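Local coordinates for proteasome activator protein PA26 (Trypanosoma brucei, PDB 1YAR) that probably binds the ends of the 20S proteasome as a ring of like subunits and stimulates its peptidase activity, as activators of the 11S (PA28) family do, at residues O[122-131]-O[206-217]; O[70-80]-O[193-204]. All coordinates share one frame; numbering follows the deposited sequence.

Contact 1 (O[122-131]-O[206-217]); sequences IIDELEIKTL and HLSTMVRAVINA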
loop_
_atom_site.group_PDB
_atom_site.type_symbol
_atom_site.label_atom_id
_atom_site.label_comp_id
_atom_site.label_asym_id
_atom_site.label_seq_id
_atom_site.Cartn_x
_atom_site.Cartn_y
_atom_site.Cartn_z
ATOM N N ILE O 122 83.818 -5.282 -51.312
ATOM C CA ILE O 122 84.130 -6.235 -52.386
ATOM C C ILE O 122 85.044 -5.625 -53.458
ATOM O O ILE O 122 85.842 -6.333 -54.069
ATOM C CB ILE O 122 82.865 -6.887 -53.017
ATOM C CG1 ILE O 122 82.189 -5.957 -54.022
ATOM C CG2 ILE O 122 81.893 -7.357 -51.949
ATOM C CD1 ILE O 122 81.127 -6.640 -54.858
ATOM N N ILE O 123 84.938 -4.317 -53.675
ATOM C CA ILE O 123 85.870 -3.642 -54.604
ATOM C C ILE O 123 87.264 -3.550 -53.998
ATOM O O ILE O 123 88.257 -3.787 -54.685
ATOM C CB ILE O 123 85.353 -2.282 -55.093
ATOM C CG1 ILE O 123 84.044 -2.493 -55.858
ATOM C CG2 ILE O 123 86.317 -1.714 -56.142
ATOM C CD1 ILE O 123 83.278 -1.224 -56.112
ATOM N N ASP O 124 87.338 -3.240 -52.704
ATOM C CA ASP O 124 88.606 -3.330 -51.967
ATOM C C ASP O 124 89.274 -4.708 -52.059
ATOM O O ASP O 124 90.493 -4.800 -52.279
ATOM C CB ASP O 124 88.393 -2.992 -50.497
ATOM C CG ASP O 124 88.163 -1.514 -50.259
ATOM O OD1 ASP O 124 88.458 -0.690 -51.166
ATOM O OD2 ASP O 124 87.678 -1.079 -49.178
ATOM N N GLU O 125 88.486 -5.766 -51.851
ATOM C CA GLU O 125 88.976 -7.141 -51.995
ATOM C C GLU O 125 89.507 -7.387 -53.408
ATOM O O GLU O 125 90.563 -7.992 -53.582
ATOM C CB GLU O 125 87.877 -8.173 -51.686
ATOM C CG GLU O 125 88.422 -9.601 -51.519
ATOM C CD GLU O 125 87.346 -10.676 -51.394
ATOM O OE1 GLU O 125 86.150 -10.336 -51.193
ATOM O OE2 GLU O 125 87.690 -11.876 -51.522
ATOM N N LEU O 126 88.768 -6.929 -54.409
ATOM C CA LEU O 126 89.252 -7.011 -55.790
ATOM C C LEU O 126 90.621 -6.349 -55.950
ATOM O O LEU O 126 91.541 -6.951 -56.507
ATOM C CB LEU O 126 88.228 -6.417 -56.768
ATOM C CG LEU O 126 88.679 -6.144 -58.210
ATOM C CD1 LEU O 126 88.979 -7.449 -58.924
ATOM C CD2 LEU O 126 87.594 -5.376 -58.961
ATOM N N GLU O 127 90.758 -5.119 -55.459
ATOM C CA GLU O 127 91.989 -4.349 -55.670
ATOM C C GLU O 127 93.170 -4.823 -54.850
ATOM O O GLU O 127 94.297 -4.889 -55.359
ATOM C CB GLU O 127 91.750 -2.866 -55.369
ATOM C CG GLU O 127 90.773 -2.189 -56.303
ATOM C CD GLU O 127 90.807 -0.683 -56.128
ATOM O OE1 GLU O 127 91.902 -0.152 -55.893
ATOM O OE2 GLU O 127 89.758 -0.027 -56.204
ATOM N N ILE O 128 92.915 -5.142 -53.584
ATOM C CA ILE O 128 93.983 -5.495 -52.654
ATOM C C ILE O 128 94.322 -6.989 -52.735
ATOM O O ILE O 128 95.492 -7.369 -52.854
ATOM C CB ILE O 128 93.596 -5.101 -51.199
ATOM C CG1 ILE O 128 93.259 -3.601 -51.076
ATOM C CG2 ILE O 128 94.671 -5.537 -50.202
ATOM C CD1 ILE O 128 94.231 -2.650 -51.732
ATOM N N LYS O 129 93.301 -7.832 -52.673
ATOM C CA LYS O 129 93.534 -9.259 -52.618
ATOM C C LYS O 129 93.628 -9.900 -54.001
ATOM O O LYS O 129 94.642 -10.513 -54.307
ATOM C CB LYS O 129 92.486 -9.957 -51.759
ATOM C CG LYS O 129 92.493 -9.507 -50.311
ATOM C CD LYS O 129 91.387 -10.217 -49.549
ATOM C CE LYS O 129 91.421 -9.916 -48.051
ATOM N NZ LYS O 129 90.226 -10.552 -47.373
ATOM N N THR O 130 92.586 -9.761 -54.824
ATOM C CA THR O 130 92.539 -10.444 -56.126
ATOM C C THR O 130 93.675 -9.973 -57.054
ATOM O O THR O 130 94.315 -10.803 -57.721
ATOM C CB THR O 130 91.177 -10.220 -56.806
ATOM O OG1 THR O 130 90.125 -10.429 -55.859
ATOM C CG2 THR O 130 90.909 -11.267 -57.894
ATOM N N LEU O 131 93.906 -8.653 -57.093
ATOM C CA LEU O 131 94.920 -8.069 -57.976
ATOM C C LEU O 131 96.282 -7.987 -57.310
ATOM O O LEU O 131 97.278 -7.704 -57.983
ATOM C CB LEU O 131 94.489 -6.681 -58.468
ATOM C CG LEU O 131 93.213 -6.627 -59.327
ATOM C CD1 LEU O 131 92.901 -5.174 -59.649
ATOM C CD2 LEU O 131 93.299 -7.503 -60.610
ATOM N N HIS O 206 90.147 -16.857 -61.397
ATOM C CA HIS O 206 89.797 -16.290 -60.086
ATOM C C HIS O 206 89.379 -14.826 -60.240
ATOM O O HIS O 206 88.421 -14.365 -59.614
ATOM C CB HIS O 206 91.024 -16.359 -59.180
ATOM C CG HIS O 206 90.748 -16.084 -57.731
ATOM N ND1 HIS O 206 89.913 -16.873 -56.969
ATOM C CD2 HIS O 206 91.254 -15.149 -56.888
ATOM C CE1 HIS O 206 89.889 -16.415 -55.725
ATOM N NE2 HIS O 206 90.691 -15.369 -55.648
ATOM N N LEU O 207 90.111 -14.105 -61.084
ATOM C CA LEU O 207 89.760 -12.724 -61.420
ATOM C C LEU O 207 88.385 -12.617 -62.110
ATOM O O LEU O 207 87.590 -11.709 -61.785
ATOM C CB LEU O 207 90.861 -12.068 -62.282
ATOM C CG LEU O 207 90.628 -10.583 -62.653
ATOM C CD1 LEU O 207 90.384 -9.681 -61.408
ATOM C CD2 LEU O 207 91.808 -10.043 -63.468
ATOM N N SER O 208 88.110 -13.518 -63.055
ATOM C CA SER O 208 86.836 -13.503 -63.773
ATOM C C SER O 208 85.658 -13.718 -62.810
ATOM O O SER O 208 84.609 -13.087 -62.952
ATOM C CB SER O 208 86.810 -14.523 -64.915
ATOM O OG SER O 208 86.722 -15.857 -64.436
ATOM N N THR O 209 85.848 -14.594 -61.825
ATOM C CA THR O 209 84.825 -14.808 -60.779
ATOM C C THR O 209 84.549 -13.517 -59.996
ATOM O O THR O 209 83.383 -13.158 -59.807
ATOM C CB THR O 209 85.273 -15.916 -59.824
ATOM O OG1 THR O 209 85.429 -17.122 -60.573
ATOM C CG2 THR O 209 84.162 -16.221 -58.799
ATOM N N MET O 210 85.606 -12.839 -59.551
ATOM C CA MET O 210 85.459 -11.580 -58.815
ATOM C C MET O 210 84.789 -10.512 -59.665
ATOM O O MET O 210 83.799 -9.914 -59.256
ATOM C CB MET O 210 86.800 -11.069 -58.305
ATOM C CG MET O 210 87.181 -11.629 -56.948
ATOM S SD MET O 210 86.348 -10.975 -55.461
ATOM C CE MET O 210 84.766 -10.310 -56.004
ATOM N N VAL O 211 85.318 -10.302 -60.869
ATOM C CA VAL O 211 84.721 -9.345 -61.794
ATOM C C VAL O 211 83.215 -9.609 -61.990
ATOM O O VAL O 211 82.392 -8.689 -61.845
ATOM C CB VAL O 211 85.539 -9.254 -63.128
ATOM C CG1 VAL O 211 84.789 -8.397 -64.171
ATOM C CG2 VAL O 211 86.895 -8.608 -62.853
ATOM N N ARG O 212 82.840 -10.856 -62.259
ATOM C CA ARG O 212 81.424 -11.209 -62.419
ATOM C C ARG O 212 80.603 -10.911 -61.152
ATOM O O ARG O 212 79.483 -10.386 -61.237
ATOM C CB ARG O 212 81.264 -12.668 -62.841
ATOM C CG ARG O 212 81.801 -12.944 -64.244
ATOM C CD ARG O 212 81.535 -14.337 -64.778
ATOM N NE ARG O 212 81.668 -14.332 -66.239
ATOM C CZ ARG O 212 82.685 -14.871 -66.904
ATOM N NH1 ARG O 212 83.657 -15.521 -66.251
ATOM N NH2 ARG O 212 82.712 -14.786 -68.240
ATOM N N ALA O 213 81.171 -11.232 -59.987
ATOM C CA ALA O 213 80.517 -10.963 -58.695
ATOM C C ALA O 213 80.271 -9.462 -58.521
ATOM O O ALA O 213 79.220 -9.068 -58.022
ATOM C CB ALA O 213 81.384 -11.492 -57.527
ATOM N N VAL O 214 81.244 -8.633 -58.917
ATOM C CA VAL O 214 81.111 -7.160 -58.786
ATOM C C VAL O 214 80.079 -6.565 -59.771
ATOM O O VAL O 214 79.284 -5.696 -59.400
ATOM C CB VAL O 214 82.478 -6.403 -58.883
ATOM C CG1 VAL O 214 82.280 -4.899 -58.780
ATOM C CG2 VAL O 214 83.448 -6.835 -57.751
ATOM N N ILE O 215 80.065 -7.056 -61.003
ATOM C CA ILE O 215 79.020 -6.640 -61.967
ATOM C C ILE O 215 77.651 -6.870 -61.349
ATOM O O ILE O 215 76.816 -5.961 -61.308
ATOM C CB ILE O 215 79.144 -7.420 -63.281
ATOM C CG1 ILE O 215 80.460 -7.056 -63.986
ATOM C CG2 ILE O 215 77.912 -7.149 -64.207
ATOM C CD1 ILE O 215 80.915 -8.128 -64.965
ATOM N N ASN O 216 77.432 -8.089 -60.844
ATOM C CA ASN O 216 76.159 -8.423 -60.203
ATOM C C ASN O 216 75.852 -7.513 -59.024
ATOM O O ASN O 216 74.745 -6.985 -58.930
ATOM C CB ASN O 216 76.107 -9.908 -59.806
ATOM C CG ASN O 216 74.785 -10.307 -59.151
ATOM O OD1 ASN O 216 73.733 -10.306 -59.800
ATOM N ND2 ASN O 216 74.850 -10.714 -57.874
ATOM N N ALA O 217 76.821 -7.332 -58.130
ATOM C CA ALA O 217 76.608 -6.534 -56.924
ATOM C C ALA O 217 76.304 -5.069 -57.268
ATOM O O ALA O 217 75.464 -4.442 -56.635
ATOM C CB ALA O 217 77.813 -6.603 -56.044
#
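Leu126 and Thr130 on helix 111-130 face Leu207 and Met210 on helix 183-226, two members of the helical bundle that forms a PA26 subunit; segments 122-130 and 206-217 run nearly antiparallel (159°). The segment axes approach to 10.5 Å, and the seam is mainly apolar, with no hydrogen bond across it. Leu207 CD1 is shared: Leu126 CD1 comes within 3.6 Å of it and Leu131 CD2 within 3.7 Å, so one branched side chain packs against two others. Toward the N-terminal end of 122-131, Ile122 runs antiparallel to Val214, its CD1, in the conformer given, lying 3.5 Å from Ala217 CB, a small methyl that lets it come close. Val214 divides its branches, CG2 to Ile122 and CG1 crossing Ile123 at about a right angle.

Farther out, Trp34 of helix 24-57 packs on Leu126 and Val214. His206, whose CD2 lies near Thr130 CG2, has its ND1 hydrogen-bonded to Glu92 of a second subunit, linking the seam to the ring interface. Where the 122-130 helix widens into a pi-type turn, Glu125 O receives both Lys129 N and Thr130 N. Thr130 OG1 adds a weak bond to the same oxygen and, with Met210 in the conformer given, rests 3.4 Å from Met210 CG.

Contact 2 (O[70-80]-O[193-204]); sequences PEQLLGVLQRY and DADFMLKVELAT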
loop_
_atom_site.group_PDB
_atom_site.type_symbol
_atom_site.label_atom_id
_atom_site.label_comp_id
_atom_site.label_asym_id
_atom_site.label_seq_id
_atom_site.Cartn_x
_atom_site.Cartn_y
_atom_site.Cartn_z
ATOM N N PRO O 70 112.426 -16.606 -71.879
ATOM C CA PRO O 70 111.471 -16.929 -72.941
ATOM C C PRO O 70 110.465 -15.817 -73.195
ATOM O O PRO O 70 109.631 -15.523 -72.331
ATOM C CB PRO O 70 110.760 -18.179 -72.416
ATOM C CG PRO O 70 111.431 -18.539 -71.155
ATOM C CD PRO O 70 112.163 -17.361 -70.645
ATOM N N GLU O 71 110.546 -15.218 -74.380
ATOM C CA GLU O 71 109.727 -14.060 -74.751
ATOM C C GLU O 71 108.230 -14.347 -74.695
ATOM O O GLU O 71 107.439 -13.452 -74.387
ATOM C CB GLU O 71 110.063 -13.592 -76.176
ATOM C CG GLU O 71 111.416 -12.926 -76.357
ATOM C CD GLU O 71 111.791 -12.780 -77.834
ATOM O OE1 GLU O 71 111.294 -11.827 -78.497
ATOM O OE2 GLU O 71 112.580 -13.629 -78.339
ATOM N N GLN O 72 107.838 -15.572 -75.036
ATOM C CA GLN O 72 106.435 -15.956 -75.006
ATOM C C GLN O 72 105.858 -15.820 -73.582
ATOM O O GLN O 72 104.736 -15.347 -73.405
ATOM C CB GLN O 72 106.243 -17.382 -75.518
ATOM C CG GLN O 72 104.768 -17.773 -75.698
ATOM C CD GLN O 72 104.547 -19.246 -76.006
ATOM O OE1 GLN O 72 105.484 -20.044 -75.972
ATOM N NE2 GLN O 72 103.303 -19.610 -76.306
ATOM N N LEU O 73 106.633 -16.221 -72.580
ATOM C CA LEU O 73 106.152 -16.172 -71.194
ATOM C C LEU O 73 106.133 -14.732 -70.698
ATOM O O LEU O 73 105.180 -14.307 -70.042
ATOM C CB LEU O 73 107.002 -17.040 -70.261
ATOM C CG LEU O 73 107.407 -18.489 -70.552
ATOM C CD1 LEU O 73 107.627 -19.166 -69.213
ATOM C CD2 LEU O 73 106.433 -19.288 -71.385
ATOM N N LEU O 74 107.188 -13.987 -71.022
ATOM C CA LEU O 74 107.231 -12.544 -70.773
ATOM C C LEU O 74 106.001 -11.834 -71.365
ATOM O O LEU O 74 105.378 -11.014 -70.690
ATOM C CB LEU O 74 108.526 -11.908 -71.326
ATOM C CG LEU O 74 109.874 -12.528 -70.944
ATOM C CD1 LEU O 74 111.025 -11.933 -71.765
ATOM C CD2 LEU O 74 110.134 -12.388 -69.438
ATOM N N GLY O 75 105.639 -12.172 -72.608
ATOM C CA GLY O 75 104.467 -11.574 -73.261
ATOM C C GLY O 75 103.164 -11.854 -72.520
ATOM O O GLY O 75 102.344 -10.947 -72.324
ATOM N N VAL O 76 102.978 -13.102 -72.094
ATOM C CA VAL O 76 101.777 -13.482 -71.338
ATOM C C VAL O 76 101.702 -12.691 -70.017
ATOM O O VAL O 76 100.667 -12.100 -69.701
ATOM C CB VAL O 76 101.681 -15.024 -71.094
ATOM C CG1 VAL O 76 100.547 -15.367 -70.089
ATOM C CG2 VAL O 76 101.448 -15.782 -72.422
ATOM N N LEU O 77 102.799 -12.689 -69.261
ATOM C CA LEU O 77 102.847 -11.971 -67.980
ATOM C C LEU O 77 102.616 -10.462 -68.136
ATOM O O LEU O 77 101.921 -9.847 -67.323
ATOM C CB LEU O 77 104.138 -12.275 -67.206
ATOM C CG LEU O 77 104.203 -13.729 -66.682
ATOM C CD1 LEU O 77 105.616 -14.245 -66.550
ATOM C CD2 LEU O 77 103.443 -13.952 -65.333
ATOM N N GLN O 78 103.194 -9.874 -69.193
ATOM C CA GLN O 78 103.014 -8.456 -69.480
ATOM C C GLN O 78 101.558 -8.139 -69.786
ATOM O O GLN O 78 101.029 -7.118 -69.345
ATOM C CB GLN O 78 103.889 -8.016 -70.671
ATOM C CG GLN O 78 103.717 -6.547 -71.039
ATOM C CD GLN O 78 104.360 -5.616 -70.027
ATOM O OE1 GLN O 78 105.575 -5.392 -70.074
ATOM N NE2 GLN O 78 103.550 -5.062 -69.113
ATOM N N ARG O 79 100.920 -9.020 -70.540
ATOM C CA ARG O 79 99.529 -8.848 -70.937
ATOM C C ARG O 79 98.613 -8.912 -69.704
ATOM O O ARG O 79 97.637 -8.161 -69.603
ATOM C CB ARG O 79 99.162 -9.955 -71.902
ATOM C CG ARG O 79 97.860 -9.759 -72.635
ATOM C CD ARG O 79 97.691 -10.699 -73.809
ATOM N NE ARG O 79 96.308 -10.674 -74.281
ATOM C CZ ARG O 79 95.783 -11.594 -75.074
ATOM N NH1 ARG O 79 96.528 -12.613 -75.496
ATOM N NH2 ARG O 79 94.519 -11.486 -75.449
ATOM N N TYR O 80 98.933 -9.824 -68.783
ATOM C CA TYR O 80 98.181 -9.937 -67.525
ATOM C C TYR O 80 98.346 -8.670 -66.691
ATOM O O TYR O 80 97.348 -8.098 -66.225
ATOM C CB TYR O 80 98.555 -11.209 -66.746
ATOM C CG TYR O 80 97.647 -11.419 -65.540
ATOM C CD1 TYR O 80 96.277 -11.597 -65.713
ATOM C CD2 TYR O 80 98.154 -11.381 -64.239
ATOM C CE1 TYR O 80 95.426 -11.772 -64.620
ATOM C CE2 TYR O 80 97.303 -11.553 -63.134
ATOM C CZ TYR O 80 95.944 -11.744 -63.353
ATOM O OH TYR O 80 95.080 -11.900 -62.297
ATOM N N ASP O 193 109.118 -21.662 -65.108
ATOM C CA ASP O 193 108.418 -21.332 -66.358
ATOM C C ASP O 193 107.001 -21.896 -66.405
ATOM O O ASP O 193 106.055 -21.171 -66.707
ATOM C CB ASP O 193 109.199 -21.785 -67.586
ATOM C CG ASP O 193 110.447 -20.963 -67.804
ATOM O OD1 ASP O 193 110.664 -19.957 -67.081
ATOM O OD2 ASP O 193 111.296 -21.262 -68.657
ATOM N N ALA O 194 106.855 -23.179 -66.099
ATOM C CA ALA O 194 105.537 -23.798 -66.101
ATOM C C ALA O 194 104.609 -23.171 -65.049
ATOM O O ALA O 194 103.457 -22.863 -65.350
ATOM C CB ALA O 194 105.646 -25.308 -65.867
ATOM N N ASP O 195 105.112 -23.009 -63.830
ATOM C CA ASP O 195 104.262 -22.581 -62.718
ATOM C C ASP O 195 103.758 -21.159 -62.892
ATOM O O ASP O 195 102.666 -20.845 -62.439
ATOM C CB ASP O 195 104.976 -22.722 -61.376
ATOM C CG ASP O 195 104.916 -24.140 -60.829
ATOM O OD1 ASP O 195 104.368 -25.043 -61.507
ATOM O OD2 ASP O 195 105.402 -24.448 -59.714
ATOM N N PHE O 196 104.550 -20.293 -63.530
ATOM C CA PHE O 196 104.077 -18.933 -63.761
ATOM C C PHE O 196 102.984 -18.861 -64.791
ATOM O O PHE O 196 102.069 -18.044 -64.668
ATOM C CB PHE O 196 105.220 -17.929 -64.005
ATOM C CG PHE O 196 105.801 -17.409 -62.723
ATOM C CD1 PHE O 196 106.759 -18.143 -62.033
ATOM C CD2 PHE O 196 105.325 -16.233 -62.161
ATOM C CE1 PHE O 196 107.273 -17.693 -60.813
ATOM C CE2 PHE O 196 105.837 -15.752 -60.957
ATOM C CZ PHE O 196 106.807 -16.495 -60.265
ATOM N N MET O 197 103.042 -19.758 -65.776
ATOM C CA MET O 197 101.944 -19.857 -66.726
ATOM C C MET O 197 100.714 -20.473 -66.068
ATOM O O MET O 197 99.602 -20.002 -66.289
ATOM C CB MET O 197 102.363 -20.601 -67.995
ATOM C CG MET O 197 103.471 -19.906 -68.773
ATOM S SD MET O 197 102.983 -18.284 -69.426
ATOM C CE MET O 197 103.705 -17.143 -68.263
ATOM N N LEU O 198 100.906 -21.506 -65.252
ATOM C CA LEU O 198 99.786 -22.079 -64.480
ATOM C C LEU O 198 99.110 -21.013 -63.619
ATOM O O LEU O 198 97.882 -20.911 -63.596
ATOM C CB LEU O 198 100.246 -23.258 -63.613
ATOM C CG LEU O 198 99.202 -23.826 -62.633
ATOM C CD1 LEU O 198 97.934 -24.272 -63.378
ATOM C CD2 LEU O 198 99.800 -24.979 -61.858
ATOM N N LYS O 199 99.920 -20.229 -62.919
ATOM C CA LYS O 199 99.421 -19.163 -62.034
ATOM C C LYS O 199 98.624 -18.089 -62.771
ATOM O O LYS O 199 97.612 -17.617 -62.267
ATOM C CB LYS O 199 100.567 -18.540 -61.256
ATOM C CG LYS O 199 101.057 -19.466 -60.181
ATOM C CD LYS O 199 102.172 -18.866 -59.389
ATOM C CE LYS O 199 102.627 -19.902 -58.379
ATOM N NZ LYS O 199 103.387 -19.280 -57.264
ATOM N N VAL O 200 99.078 -17.718 -63.967
ATOM C CA VAL O 200 98.261 -16.867 -64.843
ATOM C C VAL O 200 96.926 -17.532 -65.212
ATOM O O VAL O 200 95.894 -16.870 -65.178
ATOM C CB VAL O 200 99.039 -16.405 -66.108
ATOM C CG1 VAL O 200 98.112 -15.637 -67.038
ATOM C CG2 VAL O 200 100.223 -15.522 -65.697
ATOM N N GLU O 201 96.934 -18.829 -65.542
ATOM C CA GLU O 201 95.673 -19.537 -65.846
ATOM C C GLU O 201 94.698 -19.516 -64.654
ATOM O O GLU O 201 93.507 -19.275 -64.824
ATOM C CB GLU O 201 95.888 -21.003 -66.231
ATOM C CG GLU O 201 96.678 -21.267 -67.507
ATOM C CD GLU O 201 96.885 -22.764 -67.731
ATOM O OE1 GLU O 201 98.043 -23.240 -67.607
ATOM O OE2 GLU O 201 95.886 -23.479 -67.988
ATOM N N LEU O 202 95.223 -19.801 -63.467
ATOM C CA LEU O 202 94.430 -19.801 -62.239
ATOM C C LEU O 202 93.973 -18.401 -61.857
ATOM O O LEU O 202 92.804 -18.208 -61.507
ATOM C CB LEU O 202 95.236 -20.407 -61.094
ATOM C CG LEU O 202 95.764 -21.834 -61.276
ATOM C CD1 LEU O 202 96.708 -22.151 -60.122
ATOM C CD2 LEU O 202 94.640 -22.875 -61.386
ATOM N N ALA O 203 94.897 -17.434 -61.880
ATOM C CA ALA O 203 94.557 -16.055 -61.525
ATOM C C ALA O 203 93.507 -15.452 -62.461
ATOM O O ALA O 203 92.617 -14.744 -61.990
ATOM C CB ALA O 203 95.788 -15.185 -61.479
ATOM N N THR O 204 93.596 -15.721 -63.771
ATOM C CA THR O 204 92.563 -15.212 -64.700
ATOM C C THR O 204 91.177 -15.755 -64.379
ATOM O O THR O 204 90.194 -14.997 -64.409
ATOM C CB THR O 204 92.880 -15.471 -66.198
ATOM O OG1 THR O 204 93.223 -16.840 -66.394
ATOM C CG2 THR O 204 94.110 -14.658 -66.659
#
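Pro70, at the N-cap position of helix 71-99, meets Asp193 of helix 183-226 through its ring atom CG, 3.7 Å from Asp193 OD2. A proline suits the start of a helix, where no earlier carbonyl needs its missing N-H. The carboxylate it touches is buried but satisfied, OD2 by Tyr61 and OD1 by Arg158 and Tyr154. One turn on, Leu73 splits its branches: CD1 lies across the aliphatic CB of Asp193 at 3.5 Å, while CD2 turns to Met197 CG. Val76 points at Met197 end to end, its CG1 3.9 Å from SD, and the same methyl also reaches Val200 CG1. The bends of the Met197 chain at chi2 (-64°) and chi3 (101°) bring CE back between Leu73 and Leu77, 3.8 Å from Leu77 CG; an unbranched, flexible side chain can fold to follow its neighbours. Leu77 sends CD2 to Val200 CG2 at 3.6 Å and to the edge of the Phe196 ring. Tyr80 then reaches across with its long side chain, its OH 3.5 Å from Ala203 CB, whose small methyl lets the phenol come close; Tyr80 CE1 is 3.8 Å from Thr204 CG2.

Segments 71-80 and 193-204 run roughly parallel, at 28°. Tyr154 of helix 150-166 lies over Pro70, Leu73 and Leu77, and helix 24-57 adds Ile56 against Leu73 and Ile42 and Ala46 against Thr204.

Overall arrangement
From the N terminus, helix 24-57 comes first and lends side chains to both contacts. Helix 71-99 then begins with 70-80, and helix 111-130 follows, its C-terminal part being 122-130. Both wait for helix 183-226, on which 193-204 precedes 206-217. Contact 2 therefore closes a loop of 112 residues and contact 1 one of 74; their segments alternate, so the loops cross. The final long helix thus meets helix 71-99 through a roughly parallel pair of segments and helix 111-130 through a nearly antiparallel one, with contact centres 20 Å apart. A packing contact, Leu207 CD2 to Tyr80 OH at 3.9 Å, is where the two touch.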